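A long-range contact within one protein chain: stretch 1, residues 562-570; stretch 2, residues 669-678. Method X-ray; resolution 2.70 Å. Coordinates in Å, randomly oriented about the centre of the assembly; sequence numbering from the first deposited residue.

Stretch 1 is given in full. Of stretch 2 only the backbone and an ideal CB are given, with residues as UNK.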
# COMPACT_ATOMS: atom_id res chain seq x y z
N LEU A 562 10.83 1.49 -59.60
CA LEU A 562 9.48 2.03 -59.68
C LEU A 562 8.78 1.51 -60.91
O LEU A 562 9.35 1.49 -61.98
CB LEU A 562 9.54 3.57 -59.70
CG LEU A 562 10.41 4.21 -58.62
CD1 LEU A 562 10.18 5.71 -58.57
CD2 LEU A 562 10.12 3.57 -57.28
N LYS A 563 7.54 1.08 -60.76
CA LYS A 563 6.79 0.58 -61.91
C LYS A 563 6.64 1.68 -62.95
O LYS A 563 6.38 1.42 -64.11
CB LYS A 563 5.42 0.06 -61.47
CG LYS A 563 5.47 -0.99 -60.35
CD LYS A 563 5.34 -2.41 -60.87
CE LYS A 563 5.72 -3.45 -59.80
NZ LYS A 563 7.17 -3.42 -59.42
N ILE A 564 6.81 2.94 -62.55
CA ILE A 564 6.64 4.02 -63.53
C ILE A 564 7.70 4.03 -64.67
O ILE A 564 7.46 4.62 -65.72
CB ILE A 564 6.49 5.43 -62.85
CG1 ILE A 564 5.60 6.35 -63.69
CG2 ILE A 564 7.85 6.06 -62.54
CD1 ILE A 564 5.26 7.65 -62.99
N ASP A 565 8.84 3.38 -64.43
CA ASP A 565 9.95 3.28 -65.41
C ASP A 565 10.78 4.58 -65.64
O ASP A 565 10.63 5.24 -66.67
CB ASP A 565 9.44 2.73 -66.75
CG ASP A 565 10.53 2.02 -67.54
OD1 ASP A 565 10.20 1.21 -68.43
OD2 ASP A 565 11.73 2.28 -67.25
N LEU A 566 11.67 4.93 -64.70
CA LEU A 566 12.52 6.11 -64.85
C LEU A 566 13.31 6.15 -66.17
O LEU A 566 13.34 7.18 -66.85
CB LEU A 566 13.47 6.27 -63.66
CG LEU A 566 12.71 6.56 -62.38
CD1 LEU A 566 13.69 6.68 -61.23
CD2 LEU A 566 11.82 7.82 -62.49
N ASP A 567 13.93 5.04 -66.54
CA ASP A 567 14.60 4.96 -67.83
C ASP A 567 13.74 5.44 -68.98
O ASP A 567 14.19 6.25 -69.79
CB ASP A 567 15.08 3.55 -68.11
CG ASP A 567 16.53 3.37 -67.79
OD1 ASP A 567 17.31 4.35 -68.01
OD2 ASP A 567 16.88 2.26 -67.31
N ASN A 568 12.52 4.91 -69.08
CA ASN A 568 11.67 5.29 -70.19
C ASN A 568 11.42 6.77 -70.09
O ASN A 568 11.61 7.52 -71.06
CB ASN A 568 10.34 4.54 -70.19
CG ASN A 568 9.60 4.68 -71.50
OD1 ASN A 568 10.14 4.35 -72.55
ND2 ASN A 568 8.37 5.20 -71.46
N LEU A 569 10.99 7.18 -68.90
CA LEU A 569 10.69 8.57 -68.62
C LEU A 569 11.88 9.45 -69.00
O LEU A 569 11.72 10.46 -69.68
CB LEU A 569 10.33 8.71 -67.13
CG LEU A 569 8.85 8.58 -66.75
CD1 LEU A 569 8.68 8.88 -65.31
CD2 LEU A 569 8.02 9.56 -67.53
N TYR A 570 13.06 9.05 -68.57
CA TYR A 570 14.28 9.79 -68.87
C TYR A 570 14.50 9.93 -70.37
O TYR A 570 14.80 11.01 -70.85
CB TYR A 570 15.46 9.07 -68.20
CG TYR A 570 16.78 9.80 -68.16
CD1 TYR A 570 16.87 11.20 -68.13
CD2 TYR A 570 17.95 9.09 -68.11
CE1 TYR A 570 18.10 11.84 -68.08
CE2 TYR A 570 19.16 9.71 -68.06
CZ TYR A 570 19.25 11.07 -68.04
OH TYR A 570 20.52 11.61 -67.97
N UNK A 669 -0.65 1.05 -67.50
CA UNK A 669 0.74 0.92 -67.92
C UNK A 669 1.40 2.31 -67.95
O UNK A 669 0.76 3.30 -68.27
CB UNK A 669 0.83 0.25 -69.29
N UNK A 670 2.69 2.38 -67.62
CA UNK A 670 3.43 3.64 -67.63
C UNK A 670 3.61 4.25 -69.02
O UNK A 670 3.75 5.46 -69.12
CB UNK A 670 4.81 3.42 -67.00
N UNK A 671 3.62 3.44 -70.07
CA UNK A 671 4.09 3.89 -71.39
C UNK A 671 3.18 4.83 -72.15
O UNK A 671 3.66 5.64 -72.94
CB UNK A 671 4.34 2.66 -72.27
N UNK A 672 1.87 4.72 -71.92
CA UNK A 672 0.92 5.63 -72.54
C UNK A 672 0.95 6.95 -71.80
O UNK A 672 0.78 8.02 -72.39
CB UNK A 672 -0.49 5.04 -72.55
N UNK A 673 1.17 6.85 -70.50
CA UNK A 673 1.34 8.01 -69.63
C UNK A 673 2.51 8.85 -70.14
O UNK A 673 2.39 10.07 -70.31
CB UNK A 673 1.57 7.58 -68.18
N UNK A 674 3.65 8.19 -70.40
CA UNK A 674 4.84 8.86 -70.93
C UNK A 674 4.52 9.64 -72.20
O UNK A 674 4.81 10.83 -72.29
CB UNK A 674 5.94 7.84 -71.21
N UNK A 675 3.92 8.99 -73.17
CA UNK A 675 3.61 9.66 -74.42
C UNK A 675 2.72 10.87 -74.16
O UNK A 675 2.93 11.94 -74.71
CB UNK A 675 2.93 8.69 -75.40
N UNK A 676 1.72 10.70 -73.29
CA UNK A 676 0.77 11.77 -72.98
C UNK A 676 1.43 13.05 -72.43
O UNK A 676 1.13 14.15 -72.89
CB UNK A 676 -0.25 11.25 -71.97
N UNK A 677 2.31 12.89 -71.44
CA UNK A 677 3.13 13.99 -70.88
C UNK A 677 3.91 14.82 -71.92
O UNK A 677 4.26 15.99 -71.68
CB UNK A 677 4.13 13.40 -69.88
N UNK A 678 4.22 14.22 -73.07
CA UNK A 678 5.01 14.90 -74.09
C UNK A 678 4.46 16.31 -74.30
O UNK A 678 5.21 17.28 -74.38
CB UNK A 678 5.00 14.11 -75.40

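Position 669 precedes the helix, with phi/psi of -105/146, and its CA-to-CB bond points away from stretch 1. No atom of stretch 1 lies within 5.5 Å of the ideal CB, so a polar residue is as plausible as any. It is Glu669, which takes no part.

At position 670 the CB points toward stretch 1 and sits tightly, 3.2 Å from Ile564 O and 3.9 Å from Lys563 O. A compact side chain suits such closeness to backbone carbonyls; alanine, serine or proline would serve, and a phi of -66° is compatible with a proline ring. Pro670 is found, its CB 3.3 Å from Ile564 O and its CG 3.8 Å from Lys563 O. The ring packs against the carbonyls without a hydrogen bond.

Position 671 has a sideways CB, 4.8 Å from Asn568 ND2. Beyond it lies the carboxylate of Asp565, whose OD2 accepts a weak capping bond from Asn568 N (3.3 Å), while OD1 is free of bonds within stretch 1. The ideal CB of 671 is 7.2 Å from Asp565 OD1, so a long side chain ending in a donor, such as lysine, arginine or tyrosine, could reach it. Tyr671, with chi1 in the m well, brings its end nearer, and its OH donates to Asp565 OD1 at 2.7 Å. Asn568 ND2 lies 3.3 Å from Tyr671 CD1, at the ring edge and near its plane.

Position 672 is out of reach of stretch 1, and its helical phi/psi of -78/-34 demands nothing special. It is Gly672.

Position 673 points toward stretch 1 but has nothing within 5.5 Å of its CB. Ile564 CD1 lies in that direction, 6.4 Å from the ideal CB, so a medium apolar side chain suits; Leu673 brings its CD1 to 4.6 Å from Ile564 CD1.

At position 674 the CB again points toward stretch 1, 3.6 Å from Asn568 ND2 and 4.6 Å from Leu569 CD2. The CA atoms of 674 and Leu569 are 6.3 Å apart, favouring alanine, serine or glycine. Ala674 places its CB 3.6 Å from Asn568 ND2, a packing contact.

Positions 675 and 676 have no stretch 1 atom near their CB atoms, and polar residues fit: Lys675 and Glu676 make no contact here.

Position 677 points toward stretch 1, with the apolar end of Leu569 in that direction; leucine, isoleucine or methionine could reach for it. Leu677 does, its CD2 4.5 Å from Leu569 CD2.

Position 678 is out of reach; it is Lys678.

Stretch 2, residues 669-678: EPYGLAKELK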
# COMPACT_ATOMS: atom_id res chain seq x y z
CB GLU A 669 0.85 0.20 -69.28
CG GLU A 669 1.36 1.06 -70.46
CD GLU A 669 0.24 1.67 -71.30
OE1 GLU A 669 -0.82 2.01 -70.75
OE2 GLU A 669 0.43 1.82 -72.53
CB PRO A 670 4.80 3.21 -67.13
CG PRO A 670 4.89 1.75 -67.55
CD PRO A 670 3.54 1.26 -67.18
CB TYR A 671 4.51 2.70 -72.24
CG TYR A 671 5.46 1.87 -71.44
CD1 TYR A 671 6.74 2.33 -71.20
CD2 TYR A 671 5.06 0.69 -70.85
CE1 TYR A 671 7.62 1.61 -70.43
CE2 TYR A 671 5.93 -0.04 -70.08
CZ TYR A 671 7.21 0.43 -69.88
OH TYR A 671 8.10 -0.28 -69.11
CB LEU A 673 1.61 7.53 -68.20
CG LEU A 673 0.93 8.28 -67.06
CD1 LEU A 673 1.55 7.86 -65.73
CD2 LEU A 673 1.06 9.77 -67.26
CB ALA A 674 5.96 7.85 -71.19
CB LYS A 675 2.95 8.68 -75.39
CG LYS A 675 3.84 7.48 -75.78
CD LYS A 675 5.19 7.93 -76.35
CE LYS A 675 5.94 6.78 -77.03
NZ LYS A 675 7.24 7.23 -77.63
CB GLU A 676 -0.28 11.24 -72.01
CG GLU A 676 -1.51 12.12 -71.86
CD GLU A 676 -2.64 11.71 -72.77
OE1 GLU A 676 -2.43 11.66 -74.01
OE2 GLU A 676 -3.75 11.45 -72.25
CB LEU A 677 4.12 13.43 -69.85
CG LEU A 677 3.70 13.21 -68.38
CD1 LEU A 677 2.21 13.34 -68.15
CD2 LEU A 677 4.20 11.86 -67.84
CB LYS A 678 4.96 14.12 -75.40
CG LYS A 678 6.25 14.13 -76.18
CD LYS A 678 7.39 13.62 -75.31
CE LYS A 678 8.32 12.74 -76.11
NZ LYS A 678 7.58 11.53 -76.53
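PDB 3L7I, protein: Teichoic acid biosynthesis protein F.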